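Local coordinates for calcium-regulated actin-bundling protein (PDB 4X3N) that binds actin filaments and calcium, bundles the filaments, and may help to shape and reorganise filopodia and pseudopodia as the cell moves, at residues Asn51-Glu56 with Cys171-Asn176; His177-His180 with Ala186-Ala189; Arg198-Glu203 with Ala226-Gly231. One frame throughout, in Å; residues are numbered along the deposited sequence.

Contact 1: residues Asn51-Glu56 with Cys171-Asn176; sequences NAYWAE and CTRSMN
Arg173, on the last turns of helix 167-174, reaches across to Ala52, Tyr53 and Glu56 on helix 42-57, a helix-helix contact in the part of this mostly helical protein that also holds the calcium site. The arm runs straight from CG to NE, and its guanidinium slides over Tyr53: CE1 of the ring sits above the centre of the guanidinium, 3.3 Å from Arg173 CZ, with the two planes 30° apart. The rim of the ring, at CE1, thus lies over the guanidinium, while Arg173 CD makes a CH-pi contact over the ring face. Both ends of this pair meet Asp169, one turn earlier on the helix of Arg173: its carboxylate forms a salt bridge with NE and a hydrogen bond with Tyr53 OH. Phe170 and Phe164 pack on the buried tyrosine as well. At the far edge of the guanidinium, NH1 and NH2 grip Glu56 end-on. The Glu56 side chain bends at chi2, and its carboxylate is turned 64° against the guanidinium, so the fit is not flat: OE1 takes NH1 at 2.9 Å on its syn side, whereas OE2 lies in the guanidinium plane of Arg173 but receives NH2 from above its own carboxylate plane. With Asp169 and Glu56 on different edges, the charge of Arg173 is probably well balanced, and its rotation is probably restricted. Where the helices come nearest, Ala52 CB touches Arg173 CB at 3.9 Å. Helix 42-57 is kinked here: Glu56 N does not bond to Ala52 O, and this carbonyl instead receives Arg173 NH1 at 2.8 Å, with the oxygen near the guanidinium plane and an N-H...O angle of 157°.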
ATOM      1  N   ASN A  51      21.025 -22.196  -4.283  1.00 22.07           N
ATOM      2  CA  ASN A  51      22.223 -22.545  -3.536  1.00 25.45           C
ATOM      3  C   ASN A  51      21.966 -23.446  -2.343  1.00 25.52           C
ATOM      4  O   ASN A  51      22.768 -24.303  -2.074  1.00 21.52           O
ATOM      5  CB  ASN A  51      22.925 -21.315  -2.980  1.00 25.57           C
ATOM      6  CG  ASN A  51      23.719 -20.580  -4.049  1.00 25.93           C
ATOM      7  OD1 ASN A  51      24.074 -21.151  -5.069  1.00 28.32           O
ATOM      8  ND2 ASN A  51      24.009 -19.323  -3.798  1.00 26.07           N
ATOM      9  N   ALA A  52      20.901 -23.189  -1.596  1.00 23.57           N
ATOM     10  CA  ALA A  52      20.651 -23.912  -0.376  1.00 23.96           C
ATOM     11  C   ALA A  52      20.179 -25.356  -0.691  1.00 24.65           C
ATOM     12  O   ALA A  52      20.514 -26.312   0.003  1.00 22.10           O
ATOM     13  CB  ALA A  52      19.605 -23.214   0.463  1.00 23.90           C
ATOM     14  N   TYR A  53      19.407 -25.496  -1.739  1.00 24.11           N
ATOM     15  CA  TYR A  53      18.755 -26.757  -1.983  1.00 22.58           C
ATOM     16  C   TYR A  53      19.241 -27.411  -3.279  1.00 23.75           C
ATOM     17  O   TYR A  53      18.547 -28.257  -3.859  1.00 22.51           O
ATOM     18  CB  TYR A  53      17.251 -26.535  -2.012  1.00 22.85           C
ATOM     19  CG  TYR A  53      16.638 -26.383  -0.670  1.00 22.30           C
ATOM     20  CD1 TYR A  53      16.473 -27.469   0.172  1.00 20.62           C
ATOM     21  CD2 TYR A  53      16.232 -25.120  -0.216  1.00 21.10           C
ATOM     22  CE1 TYR A  53      15.934 -27.292   1.436  1.00 19.82           C
ATOM     23  CE2 TYR A  53      15.654 -24.931   1.014  1.00 22.33           C
ATOM     24  CZ  TYR A  53      15.504 -26.014   1.861  1.00 20.63           C
ATOM     25  OH  TYR A  53      15.016 -25.807   3.130  1.00 19.54           O
ATOM     26  N   TRP A  54      20.427 -27.049  -3.747  1.00 23.04           N
ATOM     27  CA  TRP A  54      20.884 -27.526  -5.050  1.00 24.48           C
ATOM     28  C   TRP A  54      20.852 -29.088  -5.135  1.00 25.32           C
ATOM     29  O   TRP A  54      20.465 -29.649  -6.171  1.00 26.33           O
ATOM     30  CB  TRP A  54      22.314 -26.967  -5.364  1.00 26.22           C
ATOM     31  CG  TRP A  54      22.667 -27.130  -6.790  1.00 26.08           C
ATOM     32  CD1 TRP A  54      23.628 -27.975  -7.324  1.00 27.70           C
ATOM     33  CD2 TRP A  54      22.045 -26.485  -7.889  1.00 24.80           C
ATOM     34  NE1 TRP A  54      23.604 -27.885  -8.678  1.00 28.02           N
ATOM     35  CE2 TRP A  54      22.651 -26.967  -9.053  1.00 26.25           C
ATOM     36  CE3 TRP A  54      20.985 -25.582  -8.004  1.00 25.84           C
ATOM     37  CZ2 TRP A  54      22.268 -26.546 -10.314  1.00 27.40           C
ATOM     38  CZ3 TRP A  54      20.611 -25.149  -9.267  1.00 27.63           C
ATOM     39  CH2 TRP A  54      21.242 -25.620 -10.401  1.00 27.46           C
ATOM     40  N   ALA A  55      21.204 -29.771  -4.046  1.00 24.38           N
ATOM     41  CA  ALA A  55      21.331 -31.232  -4.078  1.00 28.14           C
ATOM     42  C   ALA A  55      19.974 -31.795  -4.374  1.00 27.07           C
ATOM     43  O   ALA A  55      19.863 -32.758  -5.110  1.00 29.16           O
ATOM     44  CB  ALA A  55      21.858 -31.796  -2.777  1.00 31.29           C
ATOM     45  N   GLU A  56      18.945 -31.158  -3.848  1.00 23.65           N
ATOM     46  CA  GLU A  56      17.595 -31.642  -3.993  1.00 23.32           C
ATOM     47  C   GLU A  56      16.823 -31.109  -5.145  1.00 24.89           C
ATOM     48  O   GLU A  56      15.845 -31.727  -5.568  1.00 24.40           O
ATOM     49  CB  GLU A  56      16.806 -31.279  -2.732  1.00 25.95           C
ATOM     50  CG  GLU A  56      17.291 -31.896  -1.428  1.00 24.25           C
ATOM     51  CD  GLU A  56      18.434 -31.145  -0.788  1.00 24.67           C
ATOM     52  OE1 GLU A  56      18.832 -30.044  -1.240  1.00 23.72           O
ATOM     53  OE2 GLU A  56      18.898 -31.646   0.247  1.00 24.55           O
ATOM     54  N   CYS A 171      16.912 -21.423   6.434  1.00 23.50           N
ATOM     55  CA  CYS A 171      17.760 -20.467   7.148  1.00 24.86           C
ATOM     56  C   CYS A 171      19.058 -21.152   7.647  1.00 26.57           C
ATOM     57  O   CYS A 171      20.198 -20.622   7.537  1.00 25.58           O
ATOM     58  CB  CYS A 171      16.968 -19.827   8.300  1.00 22.97           C
ATOM     59  SG  CYS A 171      15.609 -18.752   7.778  1.00 26.43           S
ATOM     60  N   THR A 172      18.896 -22.383   8.120  1.00 26.58           N
ATOM     61  CA  THR A 172      20.045 -23.174   8.559  1.00 26.82           C
ATOM     62  C   THR A 172      20.976 -23.388   7.445  1.00 25.54           C
ATOM     63  O   THR A 172      22.153 -23.285   7.625  1.00 24.92           O
ATOM     64  CB  THR A 172      19.595 -24.560   9.011  1.00 28.76           C
ATOM     65  OG1 THR A 172      18.783 -24.421  10.200  1.00 30.04           O
ATOM     66  CG2 THR A 172      20.788 -25.493   9.259  1.00 33.88           C
ATOM     67  N   ARG A 173      20.454 -23.743   6.271  1.00 26.63           N
ATOM     68  CA  ARG A 173      21.251 -23.936   5.098  1.00 23.16           C
ATOM     69  C   ARG A 173      21.883 -22.657   4.552  1.00 24.46           C
ATOM     70  O   ARG A 173      23.005 -22.703   4.031  1.00 19.93           O
ATOM     71  CB  ARG A 173      20.448 -24.567   3.969  1.00 22.11           C
ATOM     72  CG  ARG A 173      20.093 -26.025   4.192  1.00 20.55           C
ATOM     73  CD  ARG A 173      19.171 -26.488   3.094  1.00 24.75           C
ATOM     74  NE  ARG A 173      18.621 -27.864   3.231  1.00 26.02           N
ATOM     75  CZ  ARG A 173      18.774 -28.823   2.296  1.00 28.18           C
ATOM     76  NH1 ARG A 173      19.491 -28.668   1.181  1.00 26.51           N
ATOM     77  NH2 ARG A 173      18.185 -29.958   2.476  1.00 30.34           N
ATOM     78  N   SER A 174      21.188 -21.541   4.642  1.00 24.07           N
ATOM     79  CA  SER A 174      21.625 -20.342   3.897  1.00 25.70           C
ATOM     80  C   SER A 174      22.346 -19.295   4.727  1.00 26.56           C
ATOM     81  O   SER A 174      23.166 -18.532   4.171  1.00 26.08           O
ATOM     82  CB  SER A 174      20.390 -19.651   3.237  1.00 26.34           C
ATOM     83  OG  SER A 174      20.795 -18.521   2.350  1.00 28.03           O
ATOM     84  N   MET A 175      22.042 -19.225   6.018  1.00 26.33           N
ATOM     85  CA  MET A 175      22.704 -18.263   6.925  1.00 32.16           C
ATOM     86  C   MET A 175      24.225 -18.420   6.983  1.00 31.84           C
ATOM     87  O   MET A 175      24.758 -19.517   6.867  1.00 33.50           O
ATOM     88  CB  MET A 175      22.123 -18.332   8.308  1.00 31.00           C
ATOM     89  CG  MET A 175      20.744 -17.732   8.367  1.00 34.13           C
ATOM     90  SD  MET A 175      19.982 -17.873   9.980  1.00 36.76           S
ATOM     91  CE  MET A 175      20.898 -16.527  10.746  1.00 36.70           C
ATOM     92  N   ASN A 176      24.924 -17.291   7.066  1.00 37.92           N
ATOM     93  CA  ASN A 176      26.402 -17.280   7.059  1.00 43.15           C
ATOM     94  C   ASN A 176      27.102 -17.930   5.853  1.00 45.34           C
ATOM     95  O   ASN A 176      28.167 -18.547   5.976  1.00 39.24           O
ATOM     96  CB  ASN A 176      26.922 -17.932   8.339  1.00 49.73           C
ATOM     97  CG  ASN A 176      26.292 -17.341   9.575  1.00 52.97           C
ATOM     98  OD1 ASN A 176      25.823 -18.063  10.442  1.00 59.22           O
ATOM     99  ND2 ASN A 176      26.261 -16.021   9.650  1.00 54.12           N
TER

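Contact 2: residues His177-His180 with Ala186-Ala189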
ATOM      1  N   HIS A 177      26.475 -17.822   4.690  1.00 47.65           N
ATOM      2  CA  HIS A 177      27.109 -18.203   3.448  1.00 46.79           C
ATOM      3  C   HIS A 177      27.043 -16.970   2.610  1.00 46.66           C
ATOM      4  O   HIS A 177      26.067 -16.753   1.914  1.00 40.22           O
ATOM      5  CB  HIS A 177      26.392 -19.373   2.833  1.00 46.15           C
ATOM      6  CG  HIS A 177      26.441 -20.583   3.699  1.00 56.14           C
ATOM      7  ND1 HIS A 177      27.583 -21.345   3.851  1.00 57.31           N
ATOM      8  CD2 HIS A 177      25.513 -21.131   4.515  1.00 59.63           C
ATOM      9  CE1 HIS A 177      27.343 -22.336   4.689  1.00 57.81           C
ATOM     10  NE2 HIS A 177      26.093 -22.236   5.100  1.00 56.17           N
ATOM     11  N   ASP A 178      28.063 -16.130   2.753  1.00 46.76           N
ATOM     12  CA  ASP A 178      28.103 -14.872   2.047  1.00 47.94           C
ATOM     13  C   ASP A 178      28.476 -15.108   0.595  1.00 41.32           C
ATOM     14  O   ASP A 178      29.182 -16.028   0.253  1.00 41.88           O
ATOM     15  CB  ASP A 178      29.048 -13.875   2.732  1.00 49.24           C
ATOM     16  CG  ASP A 178      28.466 -13.322   4.059  1.00 55.84           C
ATOM     17  OD1 ASP A 178      27.358 -13.728   4.509  1.00 49.19           O
ATOM     18  OD2 ASP A 178      29.117 -12.447   4.655  1.00 59.87           O
ATOM     19  N   GLU A 179      27.917 -14.268  -0.259  1.00 39.65           N
ATOM     20  CA  GLU A 179      28.170 -14.308  -1.686  1.00 36.42           C
ATOM     21  C   GLU A 179      29.645 -14.086  -1.846  1.00 37.02           C
ATOM     22  O   GLU A 179      30.170 -13.104  -1.331  1.00 37.48           O
ATOM     23  CB  GLU A 179      27.410 -13.163  -2.391  1.00 32.91           C
ATOM     24  CG  GLU A 179      27.244 -13.342  -3.906  1.00 30.14           C
ATOM     25  CD  GLU A 179      26.507 -12.200  -4.551  1.00 30.11           C
ATOM     26  OE1 GLU A 179      26.344 -11.164  -3.900  1.00 30.51           O
ATOM     27  OE2 GLU A 179      26.093 -12.296  -5.722  1.00 30.94           O
ATOM     28  N   HIS A 180      30.311 -14.940  -2.592  1.00 35.66           N
ATOM     29  CA  HIS A 180      31.726 -14.695  -2.862  1.00 34.68           C
ATOM     30  C   HIS A 180      31.911 -13.546  -3.800  1.00 33.41           C
ATOM     31  O   HIS A 180      31.081 -13.335  -4.661  1.00 30.44           O
ATOM     32  CB  HIS A 180      32.365 -15.913  -3.489  1.00 37.65           C
ATOM     33  CG  HIS A 180      32.316 -17.114  -2.607  1.00 40.06           C
ATOM     34  ND1 HIS A 180      31.693 -18.290  -2.976  1.00 44.58           N
ATOM     35  CD2 HIS A 180      32.760 -17.301  -1.345  1.00 41.88           C
ATOM     36  CE1 HIS A 180      31.796 -19.166  -1.998  1.00 40.62           C
ATOM     37  NE2 HIS A 180      32.427 -18.584  -0.991  1.00 40.63           N
ATOM     38  N   ALA A 186      30.311 -11.054 -11.052  1.00 25.79           N
ATOM     39  CA  ALA A 186      29.667 -11.592 -12.190  1.00 25.80           C
ATOM     40  C   ALA A 186      28.180 -11.224 -12.197  1.00 24.06           C
ATOM     41  O   ALA A 186      27.638 -10.869 -13.246  1.00 24.06           O
ATOM     42  CB  ALA A 186      29.845 -13.123 -12.185  1.00 28.68           C
ATOM     43  N   ARG A 187      27.512 -11.280 -11.032  1.00 22.22           N
ATOM     44  CA  ARG A 187      26.099 -10.847 -10.968  1.00 22.83           C
ATOM     45  C   ARG A 187      25.962  -9.357 -11.427  1.00 23.62           C
ATOM     46  O   ARG A 187      25.117  -8.983 -12.221  1.00 21.67           O
ATOM     47  CB  ARG A 187      25.587 -10.947  -9.528  1.00 23.40           C
ATOM     48  CG  ARG A 187      24.164 -10.439  -9.400  1.00 24.30           C
ATOM     49  CD  ARG A 187      23.507 -10.791  -8.081  1.00 26.69           C
ATOM     50  NE  ARG A 187      24.280 -10.459  -6.900  1.00 26.27           N
ATOM     51  CZ  ARG A 187      24.368  -9.234  -6.378  1.00 24.95           C
ATOM     52  NH1 ARG A 187      23.831  -8.167  -6.949  1.00 27.92           N
ATOM     53  NH2 ARG A 187      25.040  -9.073  -5.280  1.00 28.28           N
ATOM     54  N   LEU A 188      26.811  -8.518 -10.897  1.00 22.97           N
ATOM     55  CA  LEU A 188      26.760  -7.109 -11.255  1.00 27.26           C
ATOM     56  C   LEU A 188      27.152  -6.858 -12.684  1.00 26.09           C
ATOM     57  O   LEU A 188      26.628  -5.933 -13.299  1.00 27.11           O
ATOM     58  CB  LEU A 188      27.663  -6.278 -10.333  1.00 27.56           C
ATOM     59  CG  LEU A 188      27.238  -6.296  -8.874  1.00 32.11           C
ATOM     60  CD1 LEU A 188      28.299  -5.612  -7.990  1.00 34.84           C
ATOM     61  CD2 LEU A 188      25.893  -5.628  -8.749  1.00 33.31           C
ATOM     62  N   ALA A 189      28.051  -7.656 -13.238  1.00 24.33           N
ATOM     63  CA  ALA A 189      28.308  -7.538 -14.651  1.00 23.99           C
ATOM     64  C   ALA A 189      27.069  -7.886 -15.490  1.00 23.68           C
ATOM     65  O   ALA A 189      26.760  -7.264 -16.515  1.00 21.00           O
ATOM     66  CB  ALA A 189      29.470  -8.438 -15.037  1.00 24.56           C
TER
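Glu179 and Arg187 both start with CG turned away from the backbone N, but then part ways: the glutamate runs on fully extended, while the arginine bends at chi3 (51°). The bend lays the NE side of the guanidinium against the end of the carboxylate, and the two chains cross at about a right angle although their flat ends lie almost in one plane, 16° apart. The grip is side-on. Arg187 NE meets Glu179 OE2 at 2.8 Å and Arg187 NH2 meets Glu179 OE1 at the same length of 2.8 Å, each oxygen offering its syn lone pair. The NH2 bond is nearly straight, at 174°. With an alanine here in place of Arg187, the Glu179 carboxylate would probably lose its charged mate and be able to swing at the surface. On the same helix as Arg187, Ala186 packs on Ala247, Val248 and Ala251 of helix 232-255, and the ring of His180 stacks on Tyr255. His180 holds the N-cap position of helix 181-211, so the bridge ties the residue just before that cap to the helix's second turn: a bidentate, side-on salt bridge at a helix N-terminus.

Contact 3: residues Arg198-Glu203 with Ala226-Gly231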
ATOM      1  N   ARG A 198      18.487  -1.823 -21.538  1.00 25.78           N
ATOM      2  CA  ARG A 198      17.496  -0.700 -21.378  1.00 22.83           C
ATOM      3  C   ARG A 198      17.907   0.505 -22.217  1.00 22.60           C
ATOM      4  O   ARG A 198      17.111   1.043 -22.907  1.00 21.56           O
ATOM      5  CB  ARG A 198      17.315  -0.290 -19.915  1.00 24.72           C
ATOM      6  CG  ARG A 198      16.575   1.044 -19.639  1.00 24.97           C
ATOM      7  CD  ARG A 198      16.254   1.255 -18.151  1.00 24.57           C
ATOM      8  NE  ARG A 198      15.683   0.048 -17.578  1.00 28.76           N
ATOM      9  CZ  ARG A 198      15.336  -0.119 -16.298  1.00 32.79           C
ATOM     10  NH1 ARG A 198      15.503   0.848 -15.415  1.00 32.30           N
ATOM     11  NH2 ARG A 198      14.798  -1.264 -15.909  1.00 32.60           N
ATOM     12  N   ALA A 199      19.142   0.961 -22.079  1.00 24.42           N
ATOM     13  CA  ALA A 199      19.632   2.095 -22.853  1.00 25.63           C
ATOM     14  C   ALA A 199      19.385   1.859 -24.363  1.00 26.62           C
ATOM     15  O   ALA A 199      18.833   2.722 -25.041  1.00 28.90           O
ATOM     16  CB  ALA A 199      21.124   2.283 -22.603  1.00 27.40           C
ATOM     17  N   TYR A 200      19.772   0.695 -24.874  1.00 27.55           N
ATOM     18  CA  TYR A 200      19.554   0.336 -26.295  1.00 26.54           C
ATOM     19  C   TYR A 200      18.088   0.261 -26.731  1.00 24.81           C
ATOM     20  O   TYR A 200      17.683   0.852 -27.739  1.00 24.29           O
ATOM     21  CB  TYR A 200      20.266  -0.970 -26.614  1.00 26.88           C
ATOM     22  CG  TYR A 200      19.896  -1.628 -27.945  1.00 27.70           C
ATOM     23  CD1 TYR A 200      20.449  -1.192 -29.159  1.00 28.60           C
ATOM     24  CD2 TYR A 200      19.089  -2.746 -27.973  1.00 28.72           C
ATOM     25  CE1 TYR A 200      20.154  -1.825 -30.348  1.00 27.55           C
ATOM     26  CE2 TYR A 200      18.793  -3.403 -29.158  1.00 31.55           C
ATOM     27  CZ  TYR A 200      19.319  -2.940 -30.337  1.00 31.91           C
ATOM     28  OH  TYR A 200      18.973  -3.592 -31.493  1.00 30.81           O
ATOM     29  N   GLU A 201      17.269  -0.417 -25.950  1.00 22.79           N
ATOM     30  CA  GLU A 201      15.847  -0.503 -26.288  1.00 22.63           C
ATOM     31  C   GLU A 201      15.152   0.815 -26.084  1.00 24.44           C
ATOM     32  O   GLU A 201      14.204   1.120 -26.793  1.00 24.49           O
ATOM     33  CB  GLU A 201      15.136  -1.578 -25.492  1.00 24.01           C
ATOM     34  CG  GLU A 201      15.699  -2.937 -25.743  1.00 24.60           C
ATOM     35  CD  GLU A 201      15.203  -3.635 -27.018  1.00 25.46           C
ATOM     36  OE1 GLU A 201      14.564  -3.046 -27.886  1.00 24.95           O
ATOM     37  OE2 GLU A 201      15.534  -4.819 -27.131  1.00 29.53           O
ATOM     38  N   GLU A 202      15.629   1.673 -25.169  1.00 24.94           N
ATOM     39  CA  GLU A 202      14.908   2.982 -25.036  1.00 25.25           C
ATOM     40  C   GLU A 202      15.170   3.868 -26.222  1.00 27.09           C
ATOM     41  O   GLU A 202      14.277   4.565 -26.738  1.00 28.22           O
ATOM     42  CB  GLU A 202      15.248   3.688 -23.709  1.00 28.13           C
ATOM     43  CG  GLU A 202      14.356   3.169 -22.571  1.00 30.73           C
ATOM     44  CD  GLU A 202      14.798   3.612 -21.191  1.00 36.32           C
ATOM     45  OE1 GLU A 202      15.892   4.225 -21.114  1.00 40.05           O
ATOM     46  OE2 GLU A 202      14.057   3.331 -20.205  1.00 35.93           O
ATOM     47  N   GLU A 203      16.396   3.868 -26.657  1.00 25.91           N
ATOM     48  CA  GLU A 203      16.718   4.624 -27.837  1.00 30.07           C
ATOM     49  C   GLU A 203      16.021   4.093 -29.113  1.00 32.51           C
ATOM     50  O   GLU A 203      15.684   4.839 -29.972  1.00 34.09           O
ATOM     51  CB  GLU A 203      18.195   4.517 -28.064  1.00 30.47           C
ATOM     52  CG  GLU A 203      18.687   5.058 -29.393  1.00 33.24           C
ATOM     53  CD  GLU A 203      18.588   6.558 -29.466  1.00 35.20           C
ATOM     54  OE1 GLU A 203      17.989   7.195 -28.569  1.00 37.31           O
ATOM     55  OE2 GLU A 203      19.074   7.119 -30.468  1.00 41.97           O
ATOM     56  N   ALA A 226      17.342   2.400 -38.592  1.00 42.06           N
ATOM     57  CA  ALA A 226      17.853   1.396 -39.510  1.00 41.93           C
ATOM     58  C   ALA A 226      19.290   1.074 -39.204  1.00 41.66           C
ATOM     59  O   ALA A 226      19.720  -0.046 -39.381  1.00 41.79           O
ATOM     60  CB  ALA A 226      17.726   1.882 -40.959  1.00 44.36           C
ATOM     61  N   GLN A 227      20.048   2.057 -38.748  1.00 45.02           N
ATOM     62  CA  GLN A 227      21.471   1.849 -38.520  1.00 52.20           C
ATOM     63  C   GLN A 227      21.829   1.409 -37.071  1.00 52.71           C
ATOM     64  O   GLN A 227      23.000   1.151 -36.749  1.00 47.45           O
ATOM     65  CB  GLN A 227      22.202   3.132 -38.884  1.00 56.25           C
ATOM     66  CG  GLN A 227      23.674   2.906 -39.210  1.00 68.69           C
ATOM     67  CD  GLN A 227      23.891   2.112 -40.499  1.00 68.94           C
ATOM     68  OE1 GLN A 227      23.848   2.673 -41.593  1.00 67.52           O
ATOM     69  NE2 GLN A 227      24.150   0.813 -40.371  1.00 67.18           N
ATOM     70  N   ILE A 228      20.806   1.269 -36.228  1.00 44.82           N
ATOM     71  CA  ILE A 228      20.998   1.282 -34.778  1.00 42.39           C
ATOM     72  C   ILE A 228      22.001   0.290 -34.262  1.00 40.64           C
ATOM     73  O   ILE A 228      22.712   0.581 -33.301  1.00 44.94           O
ATOM     74  CB  ILE A 228      19.673   1.079 -34.009  1.00 39.18           C
ATOM     75  CG1 ILE A 228      19.869   1.453 -32.556  1.00 37.20           C
ATOM     76  CG2 ILE A 228      19.175  -0.359 -34.137  1.00 37.86           C
ATOM     77  CD1 ILE A 228      18.591   1.700 -31.830  1.00 42.93           C
ATOM     78  N   ASP A 229      22.092  -0.871 -34.873  1.00 41.37           N
ATOM     79  CA  ASP A 229      23.001  -1.873 -34.351  1.00 44.25           C
ATOM     80  C   ASP A 229      24.465  -1.704 -34.731  1.00 44.04           C
ATOM     81  O   ASP A 229      25.278  -2.537 -34.409  1.00 41.26           O
ATOM     82  CB  ASP A 229      22.519  -3.238 -34.743  1.00 44.98           C
ATOM     83  CG  ASP A 229      21.224  -3.563 -34.101  1.00 49.60           C
ATOM     84  OD1 ASP A 229      20.935  -3.044 -32.993  1.00 43.11           O
ATOM     85  OD2 ASP A 229      20.477  -4.345 -34.700  1.00 51.43           O
ATOM     86  N   SER A 230      24.801  -0.616 -35.401  1.00 43.03           N
ATOM     87  CA  SER A 230      26.190  -0.280 -35.568  1.00 43.73           C
ATOM     88  C   SER A 230      26.396   1.042 -34.823  1.00 39.81           C
ATOM     89  O   SER A 230      27.402   1.711 -34.976  1.00 39.73           O
ATOM     90  CB  SER A 230      26.509  -0.194 -37.083  1.00 47.47           C
ATOM     91  OG  SER A 230      25.585   0.665 -37.754  1.00 45.84           O
ATOM     92  N   GLY A 231      25.435   1.408 -33.983  1.00 38.23           N
ATOM     93  CA  GLY A 231      25.529   2.634 -33.180  1.00 36.35           C
ATOM     94  C   GLY A 231      26.218   2.422 -31.844  1.00 29.79           C
ATOM     95  O   GLY A 231      26.630   1.336 -31.510  1.00 31.38           O
TER
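Tyr200 and Ile228 form the apolar, buried side of this contact, and the exposed Asp229 lies on its solvent side, where it makes the closest approach. The tyrosine leaves helix 181-211 with CG anti to its own amide nitrogen (chi1 167°), which carries the ring across to the turn that follows helix 220-227. Ile228 points at it from that turn; its CG1 comes within 4.0 Å of Tyr200 CE1, and CG2 and CD1 approach the same ring atom, so the branched side chain lies against one corner of the ring. CD1 also reaches the aliphatic part of Glu203, 4.2 Å from its CG, the two side chains sliding past each other in opposite directions. Leu237 and Lys234 of helix 232-255 touch the ring too, and Leu233 packs on Glu203. The ring is buried; its hydroxyl bonds to the exposed Asp229 and, weakly, to Lys204 NZ. Tyr200 OH donates to Asp229 OD1 over a short 2.5 Å, taken on the syn lone pair; OD1 lies at the ring edge, the carboxylate plane turned 31° from the ring. Such a short bond to an anion is probably strong, and Lys234, touching Asp229, may help to offset the charge. Glu203 turns its carboxylate to a salt bridge with Arg206, one turn further along its own helix. Further out, the turn stitches itself together: Gln227 O accepts both Ser230 N and, at 2.8 Å in the carbonyl plane, Ser230 OG. A short 3-10 segment, Ile228 and Asp229, then leads to Gly231 at the N-cap of helix 232-255. The contact holds the turn between helices 220-227 and 232-255 onto helix 181-211, as part of a helical hairpin.

Contacts 1 and 3 are partly buried and each includes a buried tyrosine, though contact 1 is carried by its arginine, whereas contact 2 is a surface salt bridge. Contacts 2 and 3 share helix 181-211, gripping its start and a later stretch, their centres 29 Å apart; contact 1 joins helices 42-57 and 167-174, and its last residue adjoins the loop that opens contact 2. Contacts 1 and 3 lie on opposite sides of the chain's centre, about 41 Å between centres. The chemistry changes accordingly: an arginine laid on an aromatic ring and end-on to a carboxylate in contact 1, a flat side-on ion pair in contact 2, and a neutral hydroxyl donor beside apolar packing in contact 3.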